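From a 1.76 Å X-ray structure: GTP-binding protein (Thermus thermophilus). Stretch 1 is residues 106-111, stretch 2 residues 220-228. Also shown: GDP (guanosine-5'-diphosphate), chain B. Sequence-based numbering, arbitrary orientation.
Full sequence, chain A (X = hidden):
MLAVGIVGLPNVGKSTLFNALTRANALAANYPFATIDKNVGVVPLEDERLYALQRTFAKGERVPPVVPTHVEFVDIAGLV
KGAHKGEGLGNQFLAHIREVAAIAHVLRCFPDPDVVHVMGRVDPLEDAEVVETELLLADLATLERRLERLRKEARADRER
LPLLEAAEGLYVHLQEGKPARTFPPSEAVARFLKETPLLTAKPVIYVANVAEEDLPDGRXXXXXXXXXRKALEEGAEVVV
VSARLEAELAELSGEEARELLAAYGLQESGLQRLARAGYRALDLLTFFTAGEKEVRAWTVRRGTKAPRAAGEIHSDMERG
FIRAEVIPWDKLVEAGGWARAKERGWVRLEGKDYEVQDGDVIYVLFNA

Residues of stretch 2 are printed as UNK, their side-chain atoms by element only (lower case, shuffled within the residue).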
# COMPACT_ATOMS: atom_id res chain seq x y z
N VAL A 106 13.65 2.69 -4.02
CA VAL A 106 13.96 3.58 -5.15
C VAL A 106 15.31 3.14 -5.72
O VAL A 106 16.30 3.06 -5.00
CB VAL A 106 14.06 5.04 -4.68
CG1 VAL A 106 14.39 5.96 -5.88
CG2 VAL A 106 12.72 5.45 -4.02
N LEU A 107 15.32 2.86 -7.01
CA LEU A 107 16.53 2.40 -7.70
C LEU A 107 16.81 3.37 -8.84
O LEU A 107 15.92 3.69 -9.64
CB LEU A 107 16.25 0.99 -8.25
CG LEU A 107 15.93 -0.08 -7.21
CD1 LEU A 107 15.47 -1.36 -7.94
CD2 LEU A 107 17.19 -0.36 -6.38
N ARG A 108 18.05 3.86 -8.91
CA ARG A 108 18.40 4.81 -9.95
C ARG A 108 18.60 4.13 -11.32
O ARG A 108 19.44 3.23 -11.46
CB ARG A 108 19.65 5.60 -9.54
CG ARG A 108 20.31 6.33 -10.71
CD ARG A 108 21.32 7.36 -10.24
NE ARG A 108 20.64 8.36 -9.44
CZ ARG A 108 21.08 9.59 -9.23
NH1 ARG A 108 22.23 9.99 -9.78
NH2 ARG A 108 20.38 10.43 -8.48
N CYS A 109 17.81 4.55 -12.30
CA CYS A 109 17.91 4.00 -13.65
C CYS A 109 18.24 5.03 -14.73
O CYS A 109 17.83 4.87 -15.88
CB CYS A 109 16.62 3.26 -14.05
SG CYS A 109 16.27 1.81 -13.01
N PHE A 110 18.95 6.09 -14.36
CA PHE A 110 19.38 7.11 -15.34
C PHE A 110 20.73 7.65 -14.87
O PHE A 110 21.06 7.55 -13.70
CB PHE A 110 18.37 8.25 -15.40
CG PHE A 110 18.29 9.03 -14.13
CD1 PHE A 110 19.27 9.97 -13.82
CD2 PHE A 110 17.31 8.75 -13.19
CE1 PHE A 110 19.28 10.61 -12.59
CE2 PHE A 110 17.31 9.38 -11.96
CZ PHE A 110 18.30 10.31 -11.65
N PRO A 111 21.52 8.24 -15.79
CA PRO A 111 22.83 8.79 -15.40
C PRO A 111 22.67 10.02 -14.51
O PRO A 111 23.04 10.00 -13.34
CB PRO A 111 23.47 9.15 -16.74
CG PRO A 111 22.77 8.25 -17.73
CD PRO A 111 21.34 8.30 -17.25
N UNK A 220 12.85 0.04 -23.41
CA UNK A 220 14.15 0.09 -24.03
C UNK A 220 15.27 0.58 -23.14
O UNK A 220 16.41 0.69 -23.59
N UNK A 221 14.95 0.91 -21.89
CA UNK A 221 15.97 1.36 -20.94
C UNK A 221 16.47 0.07 -20.31
O UNK A 221 15.73 -0.59 -19.59
c UNK A 221 16.32 2.72 -18.83
c UNK A 221 15.33 2.28 -19.89
o UNK A 221 17.00 1.90 -18.23
n UNK A 221 16.36 4.02 -18.56
N UNK A 222 17.72 -0.32 -20.61
CA UNK A 222 18.27 -1.56 -20.05
C UNK A 222 18.24 -1.67 -18.53
O UNK A 222 18.07 -2.77 -18.00
c UNK A 222 18.75 0.40 -21.38
c UNK A 222 20.03 -0.14 -20.80
c UNK A 222 19.69 -1.61 -20.61
N UNK A 223 18.42 -0.55 -17.83
CA UNK A 223 18.41 -0.61 -16.38
C UNK A 223 17.00 -0.93 -15.86
O UNK A 223 16.86 -1.73 -14.92
c UNK A 223 20.99 2.14 -15.41
c UNK A 223 18.93 0.71 -15.81
c UNK A 223 20.42 0.89 -16.07
n UNK A 223 21.98 1.95 -14.55
o UNK A 223 20.54 3.25 -15.66
N UNK A 224 15.97 -0.33 -16.46
CA UNK A 224 14.58 -0.61 -16.06
C UNK A 224 14.27 -2.07 -16.42
O UNK A 224 13.63 -2.79 -15.66
c UNK A 224 12.13 -0.10 -16.45
c UNK A 224 13.58 0.31 -16.78
c UNK A 224 13.83 1.75 -16.34
N UNK A 225 14.72 -2.51 -17.59
CA UNK A 225 14.48 -3.91 -17.97
C UNK A 225 15.13 -4.88 -16.97
O UNK A 225 14.55 -5.91 -16.63
o UNK A 225 11.67 -3.58 -20.58
o UNK A 225 12.60 -5.44 -19.90
c UNK A 225 14.06 -3.62 -20.43
c UNK A 225 12.68 -4.25 -20.29
c UNK A 225 15.01 -4.15 -19.39
N UNK A 226 16.34 -4.56 -16.50
CA UNK A 226 17.02 -5.43 -15.52
C UNK A 226 16.23 -5.42 -14.23
O UNK A 226 16.09 -6.46 -13.58
c UNK A 226 18.44 -4.95 -15.25
N UNK A 227 15.72 -4.25 -13.84
CA UNK A 227 14.90 -4.15 -12.64
C UNK A 227 13.64 -5.02 -12.75
O UNK A 227 13.27 -5.69 -11.77
c UNK A 227 14.54 -2.66 -12.34
c UNK A 227 13.42 -2.56 -11.27
c UNK A 227 15.78 -1.95 -11.87
N UNK A 228 12.99 -5.04 -13.91
CA UNK A 228 11.80 -5.88 -14.09
C UNK A 228 12.19 -7.37 -13.94
O UNK A 228 11.45 -8.16 -13.34
n UNK A 228 7.89 -0.95 -16.83
n UNK A 228 9.29 -2.74 -17.16
c UNK A 228 8.26 -2.19 -16.53
c UNK A 228 11.15 -5.65 -15.47
c UNK A 228 10.54 -4.26 -15.63
n UNK A 228 7.59 -2.87 -15.60
c UNK A 228 9.80 -4.11 -16.93
PB GDP B . 19.03 10.66 -2.49
O1B GDP B . 20.50 10.63 -2.10
O2B GDP B . 18.48 9.17 -2.82
O3B GDP B . 18.11 11.61 -1.73
O3A GDP B . 19.09 11.33 -3.99
PA GDP B . 18.68 12.81 -4.47
O1A GDP B . 17.26 13.06 -4.19
O2A GDP B . 19.58 13.91 -3.71
O5' GDP B . 18.93 12.91 -6.06
C5' GDP B . 20.32 12.74 -6.34
C4' GDP B . 20.67 13.49 -7.65
O4' GDP B . 19.90 12.98 -8.81
C3' GDP B . 20.34 14.98 -7.63
O3' GDP B . 21.19 16.05 -8.04
C2' GDP B . 18.88 15.01 -8.15
O2' GDP B . 18.69 16.31 -8.76
C1' GDP B . 19.00 14.06 -9.33
N9 GDP B . 17.70 13.43 -9.71
C8 GDP B . 16.81 12.80 -8.87
N7 GDP B . 15.78 12.35 -9.54
C5 GDP B . 15.95 12.66 -10.86
C6 GDP B . 15.18 12.43 -12.05
O6 GDP B . 14.12 11.85 -11.99
N1 GDP B . 15.66 12.90 -13.26
C2 GDP B . 16.87 13.57 -13.32
N2 GDP B . 17.33 14.01 -14.53
N3 GDP B . 17.60 13.79 -12.21
C4 GDP B . 17.18 13.36 -10.98

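Position 220 has no side-chain atoms. Its phi/psi of 79/0 would jam a CB against the carbonyl O of the residue before. This is G220.

Position 221 carries two carbons, the second bearing one oxygen and one nitrogen. That is a short amide, set right before a helix. The nitrogen lies near the carbonyl of C109. The oxygen faces the backbone N atoms of positions 223 and 224. The residue is N221. Its ND2 donates to C109 O at 3.2 Å. Its OD1 caps the helix.

Position 222 has three carbons that close a ring onto the backbone N. It does not reach stretch 1. It is P222.

Position 223 has three carbons in a chain, the third carrying one oxygen and one nitrogen. CA-to-CB points toward stretch 1, and the chain passes beside C109. This is Q223. Its CB lies 3.9 Å from C109 CB. The amide is probably turned over in the model, so its polar contacts are left unassigned. Its backbone N gives a weak bond to N221 OD1, 2.9 Å long.

Position 224 shows one carbon that carries two more. One of these outer carbons approaches C109 CB. A beta-branched, all-carbon side chain of this size is valine, V224. The distance from its CG2 to C109 CB is 3.9 Å. V224 N also donates to N221 OD1, at 3.0 Å.

Position 225 has three carbons, the third bearing two oxygens. This carboxylate is exposed and out of reach of stretch 1. It is E225.

Position 226 has a single side-chain carbon, also out of reach. It is A226.

Position 227 again has one carbon carrying two others, and it is buried. It points toward L107 and C109. It is V227. Its CG2 lies 4.0 Å from L107 CD1 and 4.0 Å from C109 SG.

Position 228 has three carbons, a nitrogen, then a carbon with two more nitrogens. That is a guanidinium, out of reach of stretch 1. It is R228.

The contact centres on C109, just after the strand. V224 and V227 give it apolar neighbours, and L107 extends that patch along V227. Q223, the most covered residue of stretch 2, packs its CB against C109 CB. N221 ties the C109 carbonyl to the start of the helix while capping it. The CA-to-CB bonds of R108 and F110 point away from stretch 2, and both side chains meet the GDP. R108 NH2 makes a weak 2.6 Å bond to GDP O4'. The guanine lies over one face of the F110 ring.

Stretch 2 220-228: GNPQVEAVR
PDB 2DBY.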